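Local coordinates for protein short chain dehydrogenase (Leptospira borgpetersenii serovar Hardjo-bovis, PDB 6UH2) that binds NAD+ and probably acts as a short-chain dehydrogenase/reductase, oxidising or reducing at CH-OH groups, at residues B[146-151]-B[235-240]; B[34-39]-B[93-98]. All blocks are in the same frame, centred on the assembly; numbering follows the deposited sequence.

In the fold
Contacts 1 and 2 join neighbouring strands of one parallel sheet, 144-148 and 93-96, to helices 231-240 and 31-42, which pack against each other on the same side of it: Leu-36 touches Ile-95, Phe-148 and Val-237. The centres of the contacts lie about 10 Å apart. Both segments of contact 2 precede those of contact 1 in the sequence. Leu-94 and Asn-96 pair with strand 144-148, and Asn-96 ND2 also meets Asn-147 OD1, probably as a hydrogen bond. NAD touches both contacts where the strands give way to loops. The apolar layers of this Rossmann-type fold are thus continuous with the cofactor pocket.

Contact 1: B[146-151]-B[235-240]; sequences LNFGSI and GGVFFL. With NAD (nicotinamide-adenine-dinucleotide), chain D.
Leu-146 N meets Leu-94 O in a probable hydrogen bond, one of those that join strand 144-148 to strand 93-96, and from this strand Leu-146 faces helix 235-240. CG of Leu-146 stands anti to the backbone N (chi1 178°), carrying both methyls out toward the helix. CD1 meets Leu-240 CD1 at 3.9 Å; CD2 lies 3.9 Å from Val-237 CG1 and sits equally close to the other valine methyl. The leucine crosses both partners at about a right angle, so methyl groups make the contact. The axes of 146-148 and 235-240 come within 10.2 Å, their N-to-C directions 147° apart, nearer antiparallel than crossed; helix 231-240 thereby covers one side of the parallel sheet of a Rossmann-type SDR fold. Farther along, Phe-148 CZ reaches Val-237 CG2 at 4.2 Å, while CD2 of the same ring stands 3.7 Å from NAD O4D; both partners approach obliquely. Ile-201 on the next strand touches Val-237 and Leu-240. After Phe-148 the chain turns to the cofactor, bringing Gly-149 O within 3.5 Å of NAD C6N. Lys-177 NZ bonds Phe-148 O and also the NAD. The buried interface is wholly apolar between helix and strand, and the Phe-148 ring couples it to the nicotinamide ribose through van der Waals contact.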
loop_
_atom_site.group_PDB
_atom_site.type_symbol
_atom_site.label_atom_id
_atom_site.label_comp_id
_atom_site.label_asym_id
_atom_site.label_seq_id
_atom_site.Cartn_x
_atom_site.Cartn_y
_atom_site.Cartn_z
ATOM N N LEU B 146 11.414 -6.399 -0.033
ATOM C CA LEU B 146 10.500 -5.684 -0.923
ATOM C C LEU B 146 10.937 -5.943 -2.354
ATOM O O LEU B 146 12.060 -5.592 -2.729
ATOM C CB LEU B 146 10.478 -4.177 -0.633
ATOM C CG LEU B 146 9.571 -3.373 -1.581
ATOM C CD1 LEU B 146 8.098 -3.801 -1.431
ATOM C CD2 LEU B 146 9.734 -1.853 -1.370
ATOM N N ASN B 147 10.056 -6.561 -3.138
ATOM C CA ASN B 147 10.318 -6.876 -4.535
ATOM C C ASN B 147 9.684 -5.825 -5.438
ATOM O O ASN B 147 8.854 -5.016 -5.010
ATOM C CB ASN B 147 9.788 -8.279 -4.870
ATOM C CG ASN B 147 10.493 -9.355 -4.084
ATOM O OD1 ASN B 147 11.690 -9.246 -3.813
ATOM N ND2 ASN B 147 9.759 -10.393 -3.694
ATOM N N PHE B 148 10.084 -5.838 -6.706
ATOM C CA PHE B 148 9.567 -4.883 -7.679
ATOM C C PHE B 148 8.908 -5.643 -8.823
ATOM O O PHE B 148 9.573 -6.390 -9.552
ATOM C CB PHE B 148 10.664 -3.925 -8.163
ATOM C CG PHE B 148 10.682 -2.636 -7.391
ATOM C CD1 PHE B 148 11.199 -2.597 -6.104
ATOM C CD2 PHE B 148 10.112 -1.482 -7.921
ATOM C CE1 PHE B 148 11.176 -1.409 -5.363
ATOM C CE2 PHE B 148 10.084 -0.306 -7.191
ATOM C CZ PHE B 148 10.617 -0.267 -5.908
ATOM N N GLY B 149 7.586 -5.491 -8.930
ATOM C CA GLY B 149 6.847 -5.998 -10.063
ATOM C C GLY B 149 6.742 -4.938 -11.137
ATOM O O GLY B 149 7.718 -4.231 -11.427
ATOM N N SER B 150 5.548 -4.816 -11.714
ATOM C CA SER B 150 5.216 -3.853 -12.752
ATOM C C SER B 150 3.728 -3.969 -13.029
ATOM O O SER B 150 3.140 -5.048 -12.868
ATOM C CB SER B 150 6.005 -4.111 -14.048
ATOM O OG SER B 150 5.474 -3.315 -15.102
ATOM N N ILE B 151 3.126 -2.865 -13.475
ATOM C CA ILE B 151 1.774 -2.984 -14.022
ATOM C C ILE B 151 1.709 -4.084 -15.070
ATOM O O ILE B 151 0.653 -4.692 -15.279
ATOM C CB ILE B 151 1.298 -1.645 -14.616
ATOM C CG1 ILE B 151 2.319 -1.120 -15.632
ATOM C CG2 ILE B 151 1.040 -0.641 -13.499
ATOM C CD1 ILE B 151 1.794 0.014 -16.519
ATOM N N GLY B 235 6.679 6.721 -0.755
ATOM C CA GLY B 235 5.742 6.520 0.342
ATOM C C GLY B 235 5.399 5.057 0.552
ATOM O O GLY B 235 5.485 4.543 1.669
ATOM N N GLY B 236 5.036 4.362 -0.530
ATOM C CA GLY B 236 4.718 2.945 -0.422
ATOM C C GLY B 236 5.925 2.087 -0.070
ATOM O O GLY B 236 5.804 1.106 0.675
ATOM N N VAL B 237 7.100 2.430 -0.608
ATOM C CA VAL B 237 8.333 1.747 -0.200
ATOM C C VAL B 237 8.539 1.887 1.305
ATOM O O VAL B 237 8.787 0.900 2.008
ATOM C CB VAL B 237 9.539 2.287 -0.991
ATOM C CG1 VAL B 237 10.863 1.768 -0.393
ATOM C CG2 VAL B 237 9.434 1.897 -2.483
ATOM N N PHE B 238 8.431 3.118 1.823
ATOM C CA PHE B 238 8.581 3.333 3.262
ATOM C C PHE B 238 7.485 2.614 4.041
ATOM O O PHE B 238 7.751 1.998 5.082
ATOM C CB PHE B 238 8.558 4.834 3.586
ATOM C CG PHE B 238 9.882 5.544 3.365
ATOM C CD1 PHE B 238 10.960 4.893 2.773
ATOM C CD2 PHE B 238 10.043 6.863 3.766
ATOM C CE1 PHE B 238 12.171 5.553 2.577
ATOM C CE2 PHE B 238 11.263 7.532 3.585
ATOM C CZ PHE B 238 12.323 6.870 2.982
ATOM N N PHE B 239 6.244 2.687 3.557
ATOM C CA PHE B 239 5.149 1.992 4.229
ATOM C C PHE B 239 5.452 0.507 4.391
ATOM O O PHE B 239 5.349 -0.048 5.496
ATOM C CB PHE B 239 3.849 2.193 3.449
ATOM C CG PHE B 239 2.697 1.379 3.973
ATOM C CD1 PHE B 239 2.195 1.611 5.241
ATOM C CD2 PHE B 239 2.120 0.378 3.191
ATOM C CE1 PHE B 239 1.124 0.865 5.734
ATOM C CE2 PHE B 239 1.046 -0.370 3.674
ATOM C CZ PHE B 239 0.552 -0.125 4.946
ATOM N N LEU B 240 5.840 -0.158 3.302
ATOM C CA LEU B 240 6.005 -1.611 3.331
ATOM C C LEU B 240 7.314 -2.057 3.979
ATOM O O LEU B 240 7.511 -3.259 4.188
ATOM C CB LEU B 240 5.922 -2.189 1.911
ATOM C CG LEU B 240 4.555 -2.064 1.208
ATOM C CD1 LEU B 240 4.620 -2.498 -0.265
ATOM C CD2 LEU B 240 3.530 -2.919 1.950
HETATM P PA NAD D . 16.687 1.330 -14.683
HETATM O O1A NAD D . 16.962 0.653 -16.050
HETATM O O2A NAD D . 16.808 2.848 -14.546
HETATM O O5B NAD D . 17.584 0.639 -13.499
HETATM C C5B NAD D . 17.784 -0.757 -13.377
HETATM C C4B NAD D . 19.070 -0.869 -12.604
HETATM O O4B NAD D . 19.271 -2.324 -12.449
HETATM C C3B NAD D . 20.290 -0.313 -13.356
HETATM O O3B NAD D . 21.093 0.516 -12.481
HETATM C C2B NAD D . 21.083 -1.579 -13.707
HETATM O O2B NAD D . 22.497 -1.340 -13.755
HETATM C C1B NAD D . 20.645 -2.573 -12.606
HETATM N N9A NAD D . 20.981 -3.912 -13.078
HETATM C C8A NAD D . 20.865 -4.432 -14.367
HETATM N N7A NAD D . 21.328 -5.651 -14.430
HETATM C C5A NAD D . 21.791 -5.944 -13.148
HETATM C C6A NAD D . 22.409 -7.059 -12.591
HETATM N N6A NAD D . 22.673 -8.170 -13.307
HETATM N N1A NAD D . 22.728 -7.020 -11.288
HETATM C C2A NAD D . 22.472 -5.928 -10.564
HETATM N N3A NAD D . 21.898 -4.810 -11.014
HETATM C C4A NAD D . 21.573 -4.867 -12.315
HETATM O O3 NAD D . 15.225 0.881 -14.150
HETATM P PN NAD D . 14.089 1.625 -13.280
HETATM O O1N NAD D . 13.044 2.303 -14.202
HETATM O O2N NAD D . 14.795 2.345 -12.127
HETATM O O5D NAD D . 13.341 0.213 -12.765
HETATM C C5D NAD D . 13.613 -0.265 -11.465
HETATM C C4D NAD D . 12.639 -1.412 -11.213
HETATM O O4D NAD D . 11.235 -0.994 -11.449
HETATM C C3D NAD D . 12.865 -2.531 -12.229
HETATM O O3D NAD D . 12.598 -3.809 -11.639
HETATM C C2D NAD D . 11.786 -2.316 -13.334
HETATM O O2D NAD D . 11.402 -3.510 -13.995
HETATM C C1D NAD D . 10.630 -1.781 -12.441
HETATM N N1N NAD D . 9.652 -0.897 -13.169
HETATM C C2N NAD D . 10.066 0.216 -13.835
HETATM C C3N NAD D . 9.135 0.988 -14.484
HETATM C C7N NAD D . 9.598 2.201 -15.215
HETATM O O7N NAD D . 8.802 2.775 -15.942
HETATM N N7N NAD D . 10.872 2.618 -15.036
HETATM C C4N NAD D . 7.783 0.607 -14.435
HETATM C C5N NAD D . 7.400 -0.517 -13.765
HETATM C C6N NAD D . 8.369 -1.277 -13.114
#

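Contact 2: B[34-39]-B[93-98]; sequences SELVES and ILINCA. With NAD (nicotinamide-adenine-dinucleotide), chain D.
Leu-36 is the residue of 34-39 that reaches Ile-95 and Cys-97. Ahead of it in helix 31-42, Ser-34 O accepts Glu-38 N at 2.9 Å. Glu-35 O is held twice by one residue: Ser-39 N and Ser-39 OG reach it from opposite faces of the carbonyl plane. Ser-39 OG donates to Glu-35 O at 3.0 Å, with a C=O...donor angle of 145° and a tilt of 35° from that plane. Within 34-39, Leu-36 alone makes the cross-contact. Its CG stands anti to the carbonyl carbon (chi1 -62°), and CD1 approaches Ile-95 CG2 at 4.2 Å and, more loosely, Cys-97 SG at 4.5 Å. The helix covers one side of the parallel sheet and follows a glycine-rich turn, consistent with the GxGxxG pattern of Rossmann-type SDR folds; Ile-32 lies close to Cys-97. Between Ile-95 and Cys-97 the chain bends in an inverse gamma turn centred on Asn-96, where Cys-97 N gives Ile-95 O a weak bond. Beyond it, NAD O3D donates to Cys-97 O at 3.0 Å, Cys-97 SG rests 3.8 Å from NAD C5D, and Ala-98 CB lies 3.7 Å from NAD N3A of the adenine. Cys-97 therefore has two roles, its sulfur joining apolar helix packing to the nicotinamide ribose carbons while its carbonyl binds a hydroxyl of that ribose.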
loop_
_atom_site.group_PDB
_atom_site.type_symbol
_atom_site.label_atom_id
_atom_site.label_comp_id
_atom_site.label_asym_id
_atom_site.label_seq_id
_atom_site.Cartn_x
_atom_site.Cartn_y
_atom_site.Cartn_z
ATOM N N SER B 34 17.926 4.945 -7.561
ATOM C CA SER B 34 18.648 6.097 -7.030
ATOM C C SER B 34 17.738 6.969 -6.172
ATOM O O SER B 34 18.176 7.500 -5.144
ATOM C CB SER B 34 19.275 6.909 -8.162
ATOM O OG SER B 34 18.298 7.333 -9.087
ATOM N N GLU B 35 16.472 7.121 -6.561
ATOM C CA GLU B 35 15.537 7.857 -5.718
ATOM C C GLU B 35 15.361 7.157 -4.375
ATOM O O GLU B 35 15.319 7.809 -3.323
ATOM C CB GLU B 35 14.191 8.014 -6.435
ATOM C CG GLU B 35 13.108 8.673 -5.594
ATOM C CD GLU B 35 13.313 10.179 -5.426
ATOM O OE1 GLU B 35 14.136 10.769 -6.154
ATOM O OE2 GLU B 35 12.651 10.765 -4.555
ATOM N N LEU B 36 15.283 5.827 -4.388
ATOM C CA LEU B 36 15.136 5.102 -3.131
ATOM C C LEU B 36 16.382 5.244 -2.269
ATOM O O LEU B 36 16.274 5.397 -1.050
ATOM C CB LEU B 36 14.829 3.622 -3.389
ATOM C CG LEU B 36 13.523 3.293 -4.136
ATOM C CD1 LEU B 36 13.236 1.785 -4.108
ATOM C CD2 LEU B 36 12.349 4.073 -3.544
ATOM N N VAL B 37 17.571 5.178 -2.875
ATOM C CA VAL B 37 18.804 5.373 -2.107
ATOM C C VAL B 37 18.802 6.744 -1.445
ATOM O O VAL B 37 19.022 6.869 -0.236
ATOM C CB VAL B 37 20.041 5.193 -3.004
ATOM C CG1 VAL B 37 21.298 5.696 -2.275
ATOM C CG2 VAL B 37 20.206 3.721 -3.421
ATOM N N GLU B 38 18.556 7.792 -2.237
ATOM C CA GLU B 38 18.533 9.144 -1.699
ATOM C C GLU B 38 17.525 9.278 -0.562
ATOM O O GLU B 38 17.819 9.902 0.463
ATOM C CB GLU B 38 18.207 10.127 -2.823
ATOM C CG GLU B 38 18.646 11.554 -2.576
ATOM C CD GLU B 38 18.348 12.449 -3.762
ATOM O OE1 GLU B 38 17.284 13.104 -3.761
ATOM O OE2 GLU B 38 19.169 12.473 -4.706
ATOM N N SER B 39 16.331 8.688 -0.720
ATOM C CA SER B 39 15.291 8.820 0.302
ATOM C C SER B 39 15.677 8.108 1.595
ATOM O O SER B 39 15.509 8.659 2.691
ATOM C CB SER B 39 13.968 8.277 -0.233
ATOM O OG SER B 39 13.515 9.078 -1.302
ATOM N N ILE B 93 16.637 -4.716 5.616
ATOM C CA ILE B 93 15.682 -4.532 4.537
ATOM C C ILE B 93 16.406 -4.903 3.257
ATOM O O ILE B 93 17.517 -4.415 3.019
ATOM C CB ILE B 93 15.172 -3.076 4.464
ATOM C CG1 ILE B 93 14.445 -2.688 5.759
ATOM C CG2 ILE B 93 14.260 -2.875 3.259
ATOM C CD1 ILE B 93 14.298 -1.183 5.935
ATOM N N LEU B 94 15.806 -5.795 2.464
ATOM C CA LEU B 94 16.288 -6.144 1.127
ATOM C C LEU B 94 15.304 -5.603 0.099
ATOM O O LEU B 94 14.118 -5.941 0.145
ATOM C CB LEU B 94 16.429 -7.661 0.951
ATOM C CG LEU B 94 16.599 -8.126 -0.509
ATOM C CD1 LEU B 94 17.942 -7.638 -1.078
ATOM C CD2 LEU B 94 16.491 -9.647 -0.676
ATOM N N ILE B 95 15.787 -4.781 -0.830
ATOM C CA ILE B 95 14.953 -4.245 -1.904
ATOM C C ILE B 95 15.476 -4.791 -3.225
ATOM O O ILE B 95 16.563 -4.411 -3.680
ATOM C CB ILE B 95 14.925 -2.710 -1.910
ATOM C CG1 ILE B 95 14.481 -2.179 -0.543
ATOM C CG2 ILE B 95 13.990 -2.196 -3.020
ATOM C CD1 ILE B 95 14.229 -0.699 -0.519
ATOM N N ASN B 96 14.694 -5.675 -3.853
ATOM C CA ASN B 96 15.054 -6.262 -5.145
ATOM C C ASN B 96 14.563 -5.331 -6.252
ATOM O O ASN B 96 13.546 -5.559 -6.911
ATOM C CB ASN B 96 14.463 -7.662 -5.272
ATOM C CG ASN B 96 15.210 -8.685 -4.439
ATOM O OD1 ASN B 96 16.418 -8.850 -4.591
ATOM N ND2 ASN B 96 14.494 -9.368 -3.538
ATOM N N CYS B 97 15.298 -4.258 -6.456
ATOM C CA CYS B 97 14.856 -3.251 -7.406
ATOM C C CYS B 97 15.411 -3.476 -8.803
ATOM O O CYS B 97 14.844 -2.961 -9.770
ATOM C CB CYS B 97 15.235 -1.848 -6.894
ATOM S SG CYS B 97 14.411 -0.491 -7.782
ATOM N N ALA B 98 16.478 -4.260 -8.942
ATOM C CA ALA B 98 17.052 -4.481 -10.261
ATOM C C ALA B 98 16.047 -5.169 -11.178
ATOM O O ALA B 98 15.350 -6.107 -10.773
ATOM C CB ALA B 98 18.319 -5.323 -10.143
HETATM P PA NAD D . 16.687 1.330 -14.683
HETATM O O1A NAD D . 16.962 0.653 -16.050
HETATM O O2A NAD D . 16.808 2.848 -14.546
HETATM O O5B NAD D . 17.584 0.639 -13.499
HETATM C C5B NAD D . 17.784 -0.757 -13.377
HETATM C C4B NAD D . 19.070 -0.869 -12.604
HETATM O O4B NAD D . 19.271 -2.324 -12.449
HETATM C C3B NAD D . 20.290 -0.313 -13.356
HETATM O O3B NAD D . 21.093 0.516 -12.481
HETATM C C2B NAD D . 21.083 -1.579 -13.707
HETATM O O2B NAD D . 22.497 -1.340 -13.755
HETATM C C1B NAD D . 20.645 -2.573 -12.606
HETATM N N9A NAD D . 20.981 -3.912 -13.078
HETATM C C8A NAD D . 20.865 -4.432 -14.367
HETATM N N7A NAD D . 21.328 -5.651 -14.430
HETATM C C5A NAD D . 21.791 -5.944 -13.148
HETATM C C6A NAD D . 22.409 -7.059 -12.591
HETATM N N6A NAD D . 22.673 -8.170 -13.307
HETATM N N1A NAD D . 22.728 -7.020 -11.288
HETATM C C2A NAD D . 22.472 -5.928 -10.564
HETATM N N3A NAD D . 21.898 -4.810 -11.014
HETATM C C4A NAD D . 21.573 -4.867 -12.315
HETATM O O3 NAD D . 15.225 0.881 -14.150
HETATM P PN NAD D . 14.089 1.625 -13.280
HETATM O O1N NAD D . 13.044 2.303 -14.202
HETATM O O2N NAD D . 14.795 2.345 -12.127
HETATM O O5D NAD D . 13.341 0.213 -12.765
HETATM C C5D NAD D . 13.613 -0.265 -11.465
HETATM C C4D NAD D . 12.639 -1.412 -11.213
HETATM O O4D NAD D . 11.235 -0.994 -11.449
HETATM C C3D NAD D . 12.865 -2.531 -12.229
HETATM O O3D NAD D . 12.598 -3.809 -11.639
HETATM C C2D NAD D . 11.786 -2.316 -13.334
HETATM O O2D NAD D . 11.402 -3.510 -13.995
HETATM C C1D NAD D . 10.630 -1.781 -12.441
HETATM N N1N NAD D . 9.652 -0.897 -13.169
HETATM C C2N NAD D . 10.066 0.216 -13.835
HETATM C C3N NAD D . 9.135 0.988 -14.484
HETATM C C7N NAD D . 9.598 2.201 -15.215
HETATM O O7N NAD D . 8.802 2.775 -15.942
HETATM N N7N NAD D . 10.872 2.618 -15.036
HETATM C C4N NAD D . 7.783 0.607 -14.435
HETATM C C5N NAD D . 7.400 -0.517 -13.765
HETATM C C6N NAD D . 8.369 -1.277 -13.114
#